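PDB 5ISU: Lmo0135 protein from Listeria monocytogenes EGD-e, which is the substrate-binding protein CtaP of an ABC transporter, of the family 5 extracellular solute-binding proteins, and probably takes part in peptide uptake. Local coordinates for residues A223-Q235 with N469-Q481. Numbering follows the deposited sequence.
Sequences ALQNGEINLKSIQ and NAVLALDSRYGGQ
Lys232 and Ala473 form the hydrogen-bonded pair at the middle of an antiparallel beta ladder, in which the short strand 231-233 lines up beside the far end of the long strand 462-475 in this periplasmic-binding-protein fold. Ala473 N gives a nearly straight bond to Lys232 O (2.9 Å), and Lys232 N answers with a longer one to Ala473 O (3.2 Å). The non-hydrogen-bonded pairs Leu231-Leu474 and Ser233-Leu472 flank it, their side chains on one face, where Leu231, Ser233 and Leu472 reach Met491 or Phe492 of strand 491-492. On the face of Ala473, its methyl group meets both Leu224 CD2, coming from helix 217-225, at 3.7 Å and Ile234 CG1 at 3.6 Å. Past the ladder, Ile234 N donates to Val471 O from above the carbonyl plane, and a water bridges Ile234 O to Val471 N.

Asn230 extends the pairing at the other end, its O accepting from Asp475 N (2.8 Å). With CG beside its own backbone N (chi1 -59°), its side chain runs alongside that of Asp475 and passes obliquely across Tyr478, amide and ring planes 51° apart. CB packs near Tyr478 CE1, CG lies 3.4 Å from Tyr478 OH, and OD1 takes a hydrogen bond from Ile21 N of strand 19-24, while the tyrosine hydroxyl bonds to Ser19 O. ND2 donates to Asp475 OD2 (3.3 Å), a bent bond on the anti side of the carboxylate, the amide and carboxylate planes standing 34° apart. The same OD2 also makes a salt bridge, with a weak hydrogen bond, to Arg477 NE inside the type I turn from Asp475 to Tyr478, so this one oxygen has a partner in each segment. The other oxygen closes an Asx turn: Arg477 N donates to Asp475 OD1 (3.0 Å) from above the carboxylate plane.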
loop_
_atom_site.group_PDB
_atom_site.type_symbol
_atom_site.label_atom_id
_atom_site.label_comp_id
_atom_site.label_asym_id
_atom_site.label_seq_id
_atom_site.Cartn_x
_atom_site.Cartn_y
_atom_site.Cartn_z
ATOM N N ALA A 223 -20.781 9.077 15.605
ATOM C CA ALA A 223 -20.570 10.442 15.100
ATOM C C ALA A 223 -21.045 10.530 13.639
ATOM O O ALA A 223 -21.643 11.528 13.222
ATOM C CB ALA A 223 -19.105 10.853 15.224
ATOM N N LEU A 224 -20.800 9.463 12.893
ATOM C CA LEU A 224 -21.215 9.367 11.511
ATOM C C LEU A 224 -22.741 9.367 11.400
ATOM O O LEU A 224 -23.308 10.046 10.558
ATOM C CB LEU A 224 -20.633 8.089 10.871
ATOM C CG LEU A 224 -21.160 7.736 9.480
ATOM C CD1 LEU A 224 -20.730 8.801 8.478
ATOM C CD2 LEU A 224 -20.677 6.351 9.082
ATOM N N GLN A 225 -23.383 8.575 12.244
ATOM C CA GLN A 225 -24.837 8.493 12.288
ATOM C C GLN A 225 -25.473 9.849 12.599
ATOM O O GLN A 225 -26.479 10.221 11.972
ATOM C CB GLN A 225 -25.263 7.469 13.342
ATOM C CG GLN A 225 -26.757 7.418 13.621
ATOM C CD GLN A 225 -27.105 6.446 14.741
ATOM O OE1 GLN A 225 -26.362 5.499 15.028
ATOM N NE2 GLN A 225 -28.244 6.668 15.367
ATOM N N ASN A 226 -24.889 10.585 13.550
ATOM C CA ASN A 226 -25.414 11.909 13.945
ATOM C C ASN A 226 -24.950 13.085 13.056
ATOM O O ASN A 226 -25.145 14.232 13.422
ATOM C CB ASN A 226 -25.045 12.199 15.408
ATOM C CG ASN A 226 -25.559 11.136 16.368
ATOM O OD1 ASN A 226 -26.415 10.321 16.019
ATOM N ND2 ASN A 226 -25.016 11.126 17.580
ATOM N N GLY A 227 -24.308 12.805 11.922
ATOM C CA GLY A 227 -23.847 13.865 11.015
ATOM C C GLY A 227 -22.647 14.694 11.466
ATOM O O GLY A 227 -22.376 15.745 10.880
ATOM N N GLU A 228 -21.941 14.244 12.509
ATOM C CA GLU A 228 -20.740 14.941 13.018
ATOM C C GLU A 228 -19.493 14.536 12.206
ATOM O O GLU A 228 -18.458 15.199 12.277
ATOM C CB GLU A 228 -20.572 14.661 14.507
ATOM C CG GLU A 228 -21.745 15.229 15.321
ATOM C CD GLU A 228 -21.868 14.679 16.732
ATOM O OE1 GLU A 228 -21.083 13.787 17.096
ATOM O OE2 GLU A 228 -22.783 15.129 17.471
ATOM N N ILE A 229 -19.606 13.411 11.492
ATOM C CA ILE A 229 -18.612 12.925 10.545
ATOM C C ILE A 229 -19.438 12.575 9.308
ATOM O O ILE A 229 -20.553 12.049 9.430
ATOM C CB ILE A 229 -17.841 11.687 11.044
ATOM C CG1 ILE A 229 -16.961 12.072 12.237
ATOM C CG2 ILE A 229 -16.947 11.123 9.946
ATOM C CD1 ILE A 229 -16.180 10.916 12.818
ATOM N N ASN A 230 -18.892 12.879 8.132
ATOM C CA ASN A 230 -19.574 12.633 6.856
ATOM C C ASN A 230 -19.000 11.473 6.037
ATOM O O ASN A 230 -19.689 10.944 5.168
ATOM C CB ASN A 230 -19.458 13.879 5.987
ATOM C CG ASN A 230 -20.069 15.104 6.626
ATOM O OD1 ASN A 230 -19.371 16.086 6.879
ATOM N ND2 ASN A 230 -21.362 15.040 6.925
ATOM N N LEU A 231 -17.748 11.101 6.313
ATOM C CA LEU A 231 -17.033 10.090 5.542
ATOM C C LEU A 231 -15.945 9.422 6.369
ATOM O O LEU A 231 -15.228 10.082 7.097
ATOM C CB LEU A 231 -16.357 10.752 4.306
ATOM C CG LEU A 231 -15.284 9.921 3.549
ATOM C CD1 LEU A 231 -15.866 8.634 2.987
ATOM C CD2 LEU A 231 -14.620 10.733 2.439
ATOM N N LYS A 232 -15.850 8.108 6.267
ATOM C CA LYS A 232 -14.819 7.360 6.980
ATOM C C LYS A 232 -14.762 5.928 6.491
ATOM O O LYS A 232 -15.685 5.432 5.837
ATOM C CB LYS A 232 -15.120 7.311 8.491
ATOM C CG LYS A 232 -16.391 6.522 8.820
ATOM C CD LYS A 232 -16.862 6.683 10.255
ATOM C CE LYS A 232 -15.883 6.119 11.260
ATOM N NZ LYS A 232 -15.681 4.649 11.131
ATOM N N SER A 233 -13.684 5.268 6.875
ATOM C CA SER A 233 -13.488 3.853 6.642
ATOM C C SER A 233 -14.260 3.066 7.710
ATOM O O SER A 233 -14.345 3.487 8.863
ATOM C CB SER A 233 -12.011 3.520 6.744
ATOM O OG SER A 233 -11.293 4.262 5.766
ATOM N N ILE A 234 -14.794 1.916 7.308
ATOM C CA ILE A 234 -15.580 1.042 8.156
ATOM C C ILE A 234 -14.940 -0.346 8.180
ATOM O O ILE A 234 -14.420 -0.804 7.173
ATOM C CB ILE A 234 -17.020 0.887 7.581
ATOM C CG1 ILE A 234 -17.670 2.247 7.335
ATOM C CG2 ILE A 234 -17.904 0.041 8.489
ATOM C CD1 ILE A 234 -17.732 3.149 8.552
ATOM N N GLN A 235 -14.963 -1.006 9.335
ATOM C CA GLN A 235 -14.466 -2.368 9.434
ATOM C C GLN A 235 -15.601 -3.279 8.962
ATOM O O GLN A 235 -16.786 -2.948 9.149
ATOM C CB GLN A 235 -14.043 -2.689 10.861
ATOM C CG GLN A 235 -12.986 -1.732 11.379
ATOM C CD GLN A 235 -11.793 -1.667 10.446
ATOM O OE1 GLN A 235 -11.565 -0.652 9.782
ATOM N NE2 GLN A 235 -11.089 -2.782 10.311
ATOM N N ASN A 469 -10.534 -6.144 0.381
ATOM C CA ASN A 469 -11.210 -4.901 -0.016
ATOM C C ASN A 469 -11.300 -4.006 1.203
ATOM O O ASN A 469 -11.239 -4.474 2.316
ATOM C CB ASN A 469 -12.625 -5.168 -0.539
ATOM C CG ASN A 469 -12.640 -6.040 -1.774
ATOM O OD1 ASN A 469 -11.744 -5.972 -2.618
ATOM N ND2 ASN A 469 -13.661 -6.874 -1.884
ATOM N N ALA A 470 -11.364 -2.707 0.975
ATOM C CA ALA A 470 -11.566 -1.733 2.037
ATOM C C ALA A 470 -13.021 -1.286 1.876
ATOM O O ALA A 470 -13.639 -1.520 0.825
ATOM C CB ALA A 470 -10.621 -0.567 1.882
ATOM N N VAL A 471 -13.561 -0.648 2.913
ATOM C CA VAL A 471 -14.960 -0.184 2.913
ATOM C C VAL A 471 -15.061 1.239 3.445
ATOM O O VAL A 471 -14.442 1.565 4.466
ATOM C CB VAL A 471 -15.849 -1.082 3.802
ATOM C CG1 VAL A 471 -17.308 -0.675 3.694
ATOM C CG2 VAL A 471 -15.701 -2.543 3.408
ATOM N N LEU A 472 -15.830 2.068 2.744
ATOM C CA LEU A 472 -16.104 3.436 3.152
ATOM C C LEU A 472 -17.595 3.640 3.338
ATOM O O LEU A 472 -18.418 3.022 2.653
ATOM C CB LEU A 472 -15.727 4.431 2.064
ATOM C CG LEU A 472 -14.279 4.529 1.646
ATOM C CD1 LEU A 472 -14.208 5.413 0.414
ATOM C CD2 LEU A 472 -13.414 5.047 2.789
ATOM N N ALA A 473 -17.921 4.583 4.210
ATOM C CA ALA A 473 -19.279 5.011 4.416
ATOM C C ALA A 473 -19.255 6.508 4.114
ATOM O O ALA A 473 -18.442 7.244 4.683
ATOM C CB ALA A 473 -19.727 4.744 5.839
ATOM N N LEU A 474 -20.122 6.934 3.198
ATOM C CA LEU A 474 -20.228 8.333 2.778
ATOM C C LEU A 474 -21.663 8.828 2.958
ATOM O O LEU A 474 -22.571 8.272 2.361
ATOM C CB LEU A 474 -19.853 8.479 1.294
ATOM C CG LEU A 474 -20.045 9.881 0.693
ATOM C CD1 LEU A 474 -19.159 10.853 1.448
ATOM C CD2 LEU A 474 -19.751 9.971 -0.808
ATOM N N ASP A 475 -21.837 9.894 3.739
ATOM C CA ASP A 475 -23.145 10.523 3.988
ATOM C C ASP A 475 -23.892 10.663 2.631
ATOM O O ASP A 475 -23.355 11.234 1.651
ATOM C CB ASP A 475 -22.914 11.855 4.726
ATOM C CG ASP A 475 -24.183 12.669 4.962
ATOM O OD1 ASP A 475 -25.240 12.435 4.324
ATOM O OD2 ASP A 475 -24.095 13.622 5.772
ATOM N N SER A 476 -25.111 10.114 2.589
ATOM C CA SER A 476 -25.937 10.080 1.370
ATOM C C SER A 476 -26.233 11.416 0.730
ATOM O O SER A 476 -26.591 11.449 -0.430
ATOM C CB SER A 476 -27.242 9.294 1.583
ATOM O OG SER A 476 -26.959 7.907 1.616
ATOM N N ARG A 477 -26.070 12.507 1.463
ATOM C CA ARG A 477 -26.259 13.838 0.895
ATOM C C ARG A 477 -25.104 14.239 -0.065
ATOM O O ARG A 477 -25.213 15.250 -0.765
ATOM C CB ARG A 477 -26.345 14.885 2.007
ATOM C CG ARG A 477 -27.427 14.646 3.062
ATOM C CD ARG A 477 -27.407 15.737 4.120
ATOM N NE ARG A 477 -26.066 15.928 4.669
ATOM C CZ ARG A 477 -25.703 16.910 5.494
ATOM N NH1 ARG A 477 -26.588 17.814 5.914
ATOM N NH2 ARG A 477 -24.435 16.986 5.904
ATOM N N TYR A 478 -24.017 13.458 -0.104
ATOM C CA TYR A 478 -22.863 13.784 -0.950
ATOM C C TYR A 478 -22.808 12.951 -2.231
ATOM O O TYR A 478 -22.924 11.731 -2.192
ATOM C CB TYR A 478 -21.541 13.605 -0.171
ATOM C CG TYR A 478 -21.357 14.585 0.965
ATOM C CD1 TYR A 478 -21.947 14.362 2.195
ATOM C CD2 TYR A 478 -20.580 15.738 0.808
ATOM C CE1 TYR A 478 -21.792 15.256 3.241
ATOM C CE2 TYR A 478 -20.402 16.636 1.851
ATOM C CZ TYR A 478 -21.016 16.389 3.075
ATOM O OH TYR A 478 -20.884 17.272 4.125
ATOM N N GLY A 479 -22.631 13.614 -3.365
ATOM C CA GLY A 479 -22.514 12.922 -4.637
ATOM C C GLY A 479 -21.089 13.006 -5.154
ATOM O O GLY A 479 -20.205 13.599 -4.508
ATOM N N GLY A 480 -20.874 12.380 -6.311
ATOM C CA GLY A 480 -19.590 12.398 -7.013
ATOM C C GLY A 480 -18.544 11.386 -6.612
ATOM O O GLY A 480 -17.377 11.545 -6.960
ATOM N N GLN A 481 -18.944 10.335 -5.902
ATOM C CA GLN A 481 -17.995 9.311 -5.455
ATOM C C GLN A 481 -17.304 8.585 -6.625
ATOM O O GLN A 481 -16.133 8.209 -6.519
ATOM C CB GLN A 481 -18.677 8.304 -4.521
ATOM C CG GLN A 481 -19.737 7.418 -5.177
ATOM C CD GLN A 481 -20.600 6.656 -4.167
ATOM O OE1 GLN A 481 -21.169 7.244 -3.235
ATOM N NE2 GLN A 481 -20.751 5.349 -4.383
HETATM O O HOH W 1 -12.269 -0.867 5.302
#